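Local coordinates for proteasome assembly chaperone family protein (Pyrococcus furiosus DSM 3638, PDB 3WZ2) that probably acts as a proteasome assembly chaperone, as an archaeal homologue of that family, and assembles from several copies of its own chain, at residues 55-60 with 69-74; 10-15 with 102-107. All blocks are in the same frame, centred on the assembly; numbering follows the deposited sequence.

Contact 1 of 2, residues 55-60 with 69-74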
ATOM      1  N   LEU B  55     -15.749  -3.851  -4.516  1.00 26.57           N
ATOM      2  CA  LEU B  55     -14.655  -4.828  -4.467  1.00 29.56           C
ATOM      3  C   LEU B  55     -13.925  -4.784  -3.151  1.00 28.86           C
ATOM      4  O   LEU B  55     -13.203  -5.704  -2.823  1.00 25.20           O
ATOM      5  CB  LEU B  55     -13.633  -4.561  -5.565  1.00 32.67           C
ATOM      6  CG  LEU B  55     -14.168  -4.647  -6.999  1.00 38.42           C
ATOM      7  CD1 LEU B  55     -13.111  -4.081  -7.956  1.00 40.95           C
ATOM      8  CD2 LEU B  55     -14.554  -6.079  -7.369  1.00 39.77           C
ATOM      9  N   PHE B  56     -14.065  -3.687  -2.410  1.00 27.54           N
ATOM     10  CA  PHE B  56     -13.314  -3.557  -1.159  1.00 26.35           C
ATOM     11  C   PHE B  56     -14.080  -4.076   0.050  1.00 24.67           C
ATOM     12  O   PHE B  56     -13.547  -4.106   1.162  1.00 26.13           O
ATOM     13  CB  PHE B  56     -12.865  -2.101  -0.986  1.00 30.06           C
ATOM     14  CG  PHE B  56     -12.013  -1.608  -2.138  1.00 34.17           C
ATOM     15  CD1 PHE B  56     -12.561  -0.849  -3.158  1.00 37.99           C
ATOM     16  CD2 PHE B  56     -10.674  -1.957  -2.214  1.00 38.87           C
ATOM     17  CE1 PHE B  56     -11.785  -0.425  -4.223  1.00 41.22           C
ATOM     18  CE2 PHE B  56      -9.895  -1.543  -3.282  1.00 41.16           C
ATOM     19  CZ  PHE B  56     -10.454  -0.779  -4.285  1.00 40.12           C
ATOM     20  N   ILE B  57     -15.323  -4.490  -0.152  1.00 22.56           N
ATOM     21  CA  ILE B  57     -16.068  -5.214   0.884  1.00 23.99           C
ATOM     22  C   ILE B  57     -15.694  -6.683   0.783  1.00 22.59           C
ATOM     23  O   ILE B  57     -15.772  -7.265  -0.282  1.00 20.45           O
ATOM     24  CB  ILE B  57     -17.588  -5.033   0.710  1.00 23.69           C
ATOM     25  CG1 ILE B  57     -17.973  -3.586   1.020  1.00 23.42           C
ATOM     26  CG2 ILE B  57     -18.351  -5.984   1.636  1.00 24.90           C
ATOM     27  CD1 ILE B  57     -19.353  -3.222   0.538  1.00 25.00           C
ATOM     28  N   PRO B  58     -15.240  -7.276   1.880  1.00 22.65           N
ATOM     29  CA  PRO B  58     -14.753  -8.641   1.707  1.00 25.03           C
ATOM     30  C   PRO B  58     -15.854  -9.636   1.325  1.00 22.88           C
ATOM     31  O   PRO B  58     -17.026  -9.415   1.654  1.00 23.76           O
ATOM     32  CB  PRO B  58     -14.123  -9.001   3.064  1.00 27.02           C
ATOM     33  CG  PRO B  58     -14.438  -7.902   3.988  1.00 26.79           C
ATOM     34  CD  PRO B  58     -14.960  -6.727   3.206  1.00 26.64           C
ATOM     35  N   PRO B  59     -15.497 -10.657   0.567  1.00 21.92           N
ATOM     36  CA  PRO B  59     -16.482 -11.598  -0.016  1.00 22.87           C
ATOM     37  C   PRO B  59     -17.218 -12.436   1.033  1.00 21.53           C
ATOM     38  O   PRO B  59     -16.576 -13.083   1.850  1.00 19.95           O
ATOM     39  CB  PRO B  59     -15.620 -12.510  -0.896  1.00 22.79           C
ATOM     40  CG  PRO B  59     -14.221 -12.400  -0.352  1.00 24.31           C
ATOM     41  CD  PRO B  59     -14.108 -11.033   0.241  1.00 24.00           C
ATOM     42  N   MET B  60     -18.543 -12.406   0.995  1.00 22.90           N
ATOM     43  CA  MET B  60     -19.393 -13.156   1.936  1.00 25.81           C
ATOM     44  C   MET B  60     -20.847 -12.990   1.562  1.00 25.89           C
ATOM     45  O   MET B  60     -21.209 -11.982   0.965  1.00 28.99           O
ATOM     46  CB  MET B  60     -19.194 -12.693   3.376  1.00 26.92           C
ATOM     47  CG  MET B  60     -19.736 -11.325   3.643  1.00 30.77           C
ATOM     48  SD  MET B  60     -19.152 -10.710   5.210  1.00 35.97           S
ATOM     49  CE  MET B  60     -20.231 -11.441   6.400  1.00 44.08           C
ATOM     50  N   THR B  69     -27.822 -12.666   1.889  1.00 25.75           N
ATOM     51  CA  THR B  69     -27.845 -11.248   2.108  1.00 25.76           C
ATOM     52  C   THR B  69     -26.432 -10.696   2.141  1.00 25.13           C
ATOM     53  O   THR B  69     -25.549 -11.306   2.711  1.00 24.74           O
ATOM     54  CB  THR B  69     -28.442 -11.065   3.511  1.00 28.84           C
ATOM     55  OG1 THR B  69     -29.862 -11.182   3.450  1.00 33.47           O
ATOM     56  CG2 THR B  69     -28.109  -9.815   4.091  1.00 33.68           C
ATOM     57  N   PRO B  70     -26.207  -9.512   1.570  1.00 26.16           N
ATOM     58  CA  PRO B  70     -24.883  -8.922   1.647  1.00 25.68           C
ATOM     59  C   PRO B  70     -24.691  -8.207   2.963  1.00 23.88           C
ATOM     60  O   PRO B  70     -25.654  -7.913   3.655  1.00 25.19           O
ATOM     61  CB  PRO B  70     -24.860  -7.955   0.460  1.00 25.37           C
ATOM     62  CG  PRO B  70     -26.273  -7.541   0.328  1.00 27.11           C
ATOM     63  CD  PRO B  70     -27.141  -8.659   0.816  1.00 26.97           C
ATOM     64  N   PRO B  71     -23.442  -7.961   3.328  1.00 21.95           N
ATOM     65  CA  PRO B  71     -23.153  -7.437   4.648  1.00 21.44           C
ATOM     66  C   PRO B  71     -23.499  -5.979   4.832  1.00 21.39           C
ATOM     67  O   PRO B  71     -23.664  -5.565   5.974  1.00 21.38           O
ATOM     68  CB  PRO B  71     -21.633  -7.657   4.798  1.00 21.41           C
ATOM     69  CG  PRO B  71     -21.122  -7.774   3.420  1.00 21.29           C
ATOM     70  CD  PRO B  71     -22.231  -8.339   2.590  1.00 21.18           C
ATOM     71  N   LEU B  72     -23.598  -5.200   3.751  1.00 20.53           N
ATOM     72  CA  LEU B  72     -24.026  -3.800   3.849  1.00 20.89           C
ATOM     73  C   LEU B  72     -25.310  -3.628   3.084  1.00 20.94           C
ATOM     74  O   LEU B  72     -25.328  -3.767   1.872  1.00 22.18           O
ATOM     75  CB  LEU B  72     -22.967  -2.863   3.274  1.00 21.89           C
ATOM     76  CG  LEU B  72     -21.963  -2.362   4.279  1.00 22.94           C
ATOM     77  CD1 LEU B  72     -21.047  -3.477   4.765  1.00 22.45           C
ATOM     78  CD2 LEU B  72     -21.141  -1.242   3.667  1.00 22.81           C
ATOM     79  N   ARG B  73     -26.398  -3.442   3.800  1.00 19.73           N
ATOM     80  CA  ARG B  73     -27.697  -3.564   3.188  1.00 21.90           C
ATOM     81  C   ARG B  73     -28.627  -2.431   3.626  1.00 20.34           C
ATOM     82  O   ARG B  73     -28.388  -1.773   4.634  1.00 21.36           O
ATOM     83  CB  ARG B  73     -28.352  -4.950   3.418  1.00 24.46           C
ATOM     84  CG  ARG B  73     -28.197  -5.498   4.787  1.00 25.71           C
ATOM     85  CD  ARG B  73     -28.630  -6.963   4.910  1.00 28.20           C
ATOM     86  NE  ARG B  73     -28.726  -7.229   6.332  1.00 25.28           N
ATOM     87  CZ  ARG B  73     -27.697  -7.446   7.112  1.00 26.96           C
ATOM     88  NH1 ARG B  73     -26.465  -7.488   6.608  1.00 32.04           N
ATOM     89  NH2 ARG B  73     -27.892  -7.688   8.393  1.00 25.07           N
ATOM     90  N   PHE B  74     -29.661  -2.229   2.823  1.00 20.58           N
ATOM     91  CA  PHE B  74     -30.711  -1.248   3.068  1.00 20.13           C
ATOM     92  C   PHE B  74     -32.043  -1.951   3.141  1.00 20.88           C
ATOM     93  O   PHE B  74     -32.376  -2.763   2.269  1.00 21.78           O
ATOM     94  CB  PHE B  74     -30.750  -0.229   1.938  1.00 19.46           C
ATOM     95  CG  PHE B  74     -29.457   0.508   1.771  1.00 19.96           C
ATOM     96  CD1 PHE B  74     -29.122   1.534   2.621  1.00 19.98           C
ATOM     97  CD2 PHE B  74     -28.559   0.149   0.769  1.00 21.85           C
ATOM     98  CE1 PHE B  74     -27.923   2.205   2.479  1.00 22.58           C
ATOM     99  CE2 PHE B  74     -27.352   0.824   0.626  1.00 22.91           C
ATOM    100  CZ  PHE B  74     -27.028   1.845   1.500  1.00 21.45           C
TER
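Ile57, with chi1 at -69°, holds CG1 beside its backbone N and sends CG2 against Pro71, while chi1 of 70° wedges Met60 CG between its own N and carbonyl carbon and an extended chi2 carries SD alongside the same proline; the bend at chi3 turns only CE. This is an apolar side-chain contact between the loop after strand 47-53 and the turn leading into strand 72-77, in the alpha/beta fold of this PAC2-family protein. Pro71 CG meets two partners, from directions about at right angles: Ile57 CG2 at 3.8 Å and Met60 CG, also at 3.8 Å. Met60 SD lies 4.0 Å from Pro71 CB, so the sulfur rests along the ring. With an alanine in place of Met60, CG and SD would be gone, and the Pro71 ring would probably lose its packing on that side. No hydrogen bond joins the two segments; Arg73 NH1 bonds Pro70 O at 3.1 Å and also forms a salt bridge with Asp86. The backbone of Met60 joins an antiparallel ladder with a strand of the second subunit, and Asn95 of that subunit bonds Ile57 O, so the second subunit also grips this loop. Farther along, Ile57 CD1 meets Leu72 CD2 at 4.1 Å.

Contact 2 of 2, residues 10-15 with 102-107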
ATOM      1  N   VAL B  10     -17.371   2.375  -5.115  1.00 32.07           N
ATOM      2  CA  VAL B  10     -18.577   1.972  -4.393  1.00 29.56           C
ATOM      3  C   VAL B  10     -19.781   2.237  -5.245  1.00 26.70           C
ATOM      4  O   VAL B  10     -19.916   3.315  -5.761  1.00 25.67           O
ATOM      5  CB  VAL B  10     -18.704   2.753  -3.079  1.00 28.35           C
ATOM      6  CG1 VAL B  10     -20.065   2.543  -2.463  1.00 29.99           C
ATOM      7  CG2 VAL B  10     -17.629   2.332  -2.100  1.00 30.17           C
ATOM      8  N   ASN B  11     -20.669   1.257  -5.393  1.00 29.10           N
ATOM      9  CA  ASN B  11     -21.990   1.509  -6.002  1.00 30.80           C
ATOM     10  C   ASN B  11     -23.108   1.233  -5.056  1.00 27.97           C
ATOM     11  O   ASN B  11     -23.126   0.180  -4.429  1.00 30.87           O
ATOM     12  CB  ASN B  11     -22.240   0.686  -7.267  1.00 38.69           C
ATOM     13  CG  ASN B  11     -21.339   1.117  -8.397  1.00 49.78           C
ATOM     14  OD1 ASN B  11     -21.769   1.899  -9.244  1.00 62.30           O
ATOM     15  ND2 ASN B  11     -20.072   0.710  -8.370  1.00 53.75           N
ATOM     16  N   LEU B  12     -24.081   2.127  -4.993  1.00 27.95           N
ATOM     17  CA  LEU B  12     -25.305   1.844  -4.254  1.00 27.55           C
ATOM     18  C   LEU B  12     -26.266   1.183  -5.167  1.00 27.08           C
ATOM     19  O   LEU B  12     -26.666   1.767  -6.154  1.00 27.99           O
ATOM     20  CB  LEU B  12     -25.963   3.115  -3.702  1.00 29.35           C
ATOM     21  CG  LEU B  12     -26.009   3.484  -2.252  1.00 31.90           C
ATOM     22  CD1 LEU B  12     -24.706   3.063  -1.615  1.00 32.42           C
ATOM     23  CD2 LEU B  12     -26.275   4.966  -2.091  1.00 30.32           C
ATOM     24  N   VAL B  13     -26.707  -0.012  -4.816  1.00 27.62           N
ATOM     25  CA  VAL B  13     -27.829  -0.610  -5.498  1.00 30.37           C
ATOM     26  C   VAL B  13     -29.044  -0.370  -4.637  1.00 27.76           C
ATOM     27  O   VAL B  13     -29.254  -1.040  -3.641  1.00 30.46           O
ATOM     28  CB  VAL B  13     -27.608  -2.130  -5.762  1.00 31.70           C
ATOM     29  CG1 VAL B  13     -28.781  -2.747  -6.531  1.00 31.98           C
ATOM     30  CG2 VAL B  13     -26.318  -2.339  -6.544  1.00 31.05           C
ATOM     31  N   LEU B  14     -29.851   0.581  -5.043  1.00 28.48           N
ATOM     32  CA  LEU B  14     -30.898   1.097  -4.204  1.00 28.62           C
ATOM     33  C   LEU B  14     -31.921   1.846  -5.064  1.00 29.46           C
ATOM     34  O   LEU B  14     -31.586   2.887  -5.631  1.00 28.85           O
ATOM     35  CB  LEU B  14     -30.278   2.043  -3.182  1.00 27.52           C
ATOM     36  CG  LEU B  14     -31.227   2.558  -2.120  1.00 26.45           C
ATOM     37  CD1 LEU B  14     -31.840   1.416  -1.340  1.00 28.03           C
ATOM     38  CD2 LEU B  14     -30.497   3.497  -1.180  1.00 26.25           C
ATOM     39  N   PRO B  15     -33.168   1.340  -5.146  1.00 28.80           N
ATOM     40  CA  PRO B  15     -34.166   2.114  -5.892  1.00 29.97           C
ATOM     41  C   PRO B  15     -34.472   3.446  -5.223  1.00 26.88           C
ATOM     42  O   PRO B  15     -34.305   3.594  -4.009  1.00 24.80           O
ATOM     43  CB  PRO B  15     -35.403   1.212  -5.900  1.00 31.79           C
ATOM     44  CG  PRO B  15     -35.199   0.246  -4.802  1.00 33.63           C
ATOM     45  CD  PRO B  15     -33.718   0.089  -4.608  1.00 31.58           C
ATOM     46  N   VAL B 102     -25.088  10.235   0.280  1.00 17.19           N
ATOM     47  CA  VAL B 102     -25.528  11.603   0.182  1.00 18.08           C
ATOM     48  C   VAL B 102     -25.962  11.972  -1.244  1.00 17.38           C
ATOM     49  O   VAL B 102     -26.966  12.637  -1.414  1.00 16.34           O
ATOM     50  CB  VAL B 102     -24.446  12.545   0.702  1.00 18.44           C
ATOM     51  CG1 VAL B 102     -24.743  13.985   0.341  1.00 18.66           C
ATOM     52  CG2 VAL B 102     -24.331  12.380   2.206  1.00 19.60           C
ATOM     53  N   ASN B 103     -25.232  11.537  -2.254  1.00 17.98           N
ATOM     54  CA  ASN B 103     -25.677  11.733  -3.641  1.00 20.57           C
ATOM     55  C   ASN B 103     -27.058  11.137  -3.881  1.00 19.94           C
ATOM     56  O   ASN B 103     -27.879  11.764  -4.524  1.00 18.81           O
ATOM     57  CB  ASN B 103     -24.707  11.122  -4.665  1.00 26.04           C
ATOM     58  CG  ASN B 103     -23.380  11.871  -4.726  1.00 32.77           C
ATOM     59  OD1 ASN B 103     -23.325  13.064  -4.403  1.00 39.26           O
ATOM     60  ND2 ASN B 103     -22.299  11.193  -5.162  1.00 35.92           N
ATOM     61  N   TYR B 104     -27.307   9.930  -3.355  1.00 17.51           N
ATOM     62  CA  TYR B 104     -28.591   9.323  -3.487  1.00 16.40           C
ATOM     63  C   TYR B 104     -29.662  10.165  -2.796  1.00 17.76           C
ATOM     64  O   TYR B 104     -30.712  10.413  -3.356  1.00 15.31           O
ATOM     65  CB  TYR B 104     -28.577   7.903  -2.917  1.00 17.19           C
ATOM     66  CG  TYR B 104     -29.938   7.283  -2.804  1.00 17.08           C
ATOM     67  CD1 TYR B 104     -30.447   6.496  -3.812  1.00 18.67           C
ATOM     68  CD2 TYR B 104     -30.706   7.480  -1.680  1.00 17.38           C
ATOM     69  CE1 TYR B 104     -31.722   5.942  -3.701  1.00 19.00           C
ATOM     70  CE2 TYR B 104     -31.965   6.942  -1.560  1.00 17.40           C
ATOM     71  CZ  TYR B 104     -32.475   6.180  -2.572  1.00 17.15           C
ATOM     72  OH  TYR B 104     -33.728   5.644  -2.425  1.00 17.14           O
ATOM     73  N   LEU B 105     -29.393  10.604  -1.575  1.00 18.83           N
ATOM     74  CA  LEU B 105     -30.394  11.315  -0.791  1.00 19.10           C
ATOM     75  C   LEU B 105     -30.717  12.705  -1.376  1.00 21.04           C
ATOM     76  O   LEU B 105     -31.871  13.124  -1.387  1.00 17.90           O
ATOM     77  CB  LEU B 105     -29.926  11.457   0.643  1.00 19.08           C
ATOM     78  CG  LEU B 105     -29.772  10.159   1.460  1.00 20.00           C
ATOM     79  CD1 LEU B 105     -29.052  10.436   2.755  1.00 21.43           C
ATOM     80  CD2 LEU B 105     -31.095   9.516   1.767  1.00 19.20           C
ATOM     81  N   LYS B 106     -29.699  13.393  -1.888  1.00 22.70           N
ATOM     82  CA  LYS B 106     -29.899  14.573  -2.739  1.00 25.99           C
ATOM     83  C   LYS B 106     -30.843  14.297  -3.911  1.00 25.22           C
ATOM     84  O   LYS B 106     -31.786  15.008  -4.124  1.00 23.90           O
ATOM     85  CB  LYS B 106     -28.576  15.046  -3.315  1.00 29.71           C
ATOM     86  CG  LYS B 106     -28.125  16.333  -2.701  1.00 34.77           C
ATOM     87  CD  LYS B 106     -27.356  17.248  -3.619  1.00 36.67           C
ATOM     88  CE  LYS B 106     -27.651  18.719  -3.271  1.00 41.78           C
ATOM     89  NZ  LYS B 106     -27.132  19.680  -4.276  1.00 44.94           N
ATOM     90  N   LYS B 107     -30.506  13.286  -4.686  1.00 26.15           N
ATOM     91  CA  LYS B 107     -31.227  12.918  -5.865  1.00 30.24           C
ATOM     92  C   LYS B 107     -32.718  12.700  -5.585  1.00 28.80           C
ATOM     93  O   LYS B 107     -33.540  13.086  -6.392  1.00 27.76           O
ATOM     94  CB  LYS B 107     -30.641  11.639  -6.448  1.00 35.86           C
ATOM     95  CG  LYS B 107     -30.976  11.390  -7.905  1.00 42.71           C
ATOM     96  CD  LYS B 107     -31.058   9.901  -8.227  1.00 51.24           C
ATOM     97  CE  LYS B 107     -29.801   9.116  -7.856  1.00 59.78           C
ATOM     98  NZ  LYS B 107     -30.020   7.639  -8.024  1.00 59.54           N
TER
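One face of the Tyr104 ring is covered by Leu14, whose CD2 stands 3.5 Å above the plane over the ring's centre, while Pro15 O lies at the edge, near the plane, beside the hydroxyl. The methyl makes a CH-pi contact, only 12° off the ring normal, and Leu14 CG adds a second touch on Tyr104 CE1 at 3.8 Å. Leu14 carries its CG anti to the backbone N (chi1 -174°), which reaches the branch out from the end of strand 11-13 toward helix 91-107; the two side chains cross at about a right angle. Nearer the helix backbone, Leu12 CD2 packs on Tyr104 CB at 3.8 Å. Strand 11-13 is the outermost strand of the mixed sheet on this side within the chain, and the helix lies across its face, a layered alpha/beta arrangement. Within the sheet, Val52 and Ile49 of strand 47-53 touch Leu12 and Leu14 respectively.

The one hydrogen bond across the segments runs from Tyr104 OH to Pro15 O at 2.7 Å. It meets the carbonyl at a C=O...donor angle of 135°, with the donor tilted from the carbonyl plane. The same hydroxyl oxygen also takes a weak hydrogen bond from Val17 N, tying it to the chain just beyond the strand. Chemically, the tyrosine works at two levels: its ring and CB are buried against leucine methyls, while the hydroxyl bonds to the backbone, which probably restrains the chain where it leaves the edge strand.

How the contacts relate
The centres of contact 1 and contact 2 lie about 16 Å apart, each about 17 Å from the centre of the chain, and both reach the same mixed sheet. Strand 47-53 lies between strands 11-13 and 72-77 in that sheet, so the two contacts belong to one end of it. Phe74, in the second segment of contact 1, bridges them: its CB packs on Leu14 CD1 at 3.8 Å. Along the chain, contact 1 is nested inside the loop that contact 2 closes between 10-15 and 102-107. Contact 2 touches no other subunit, whereas contact 1 faces the second subunit, so this end of the sheet joins a helix-covered edge to an assembly interface.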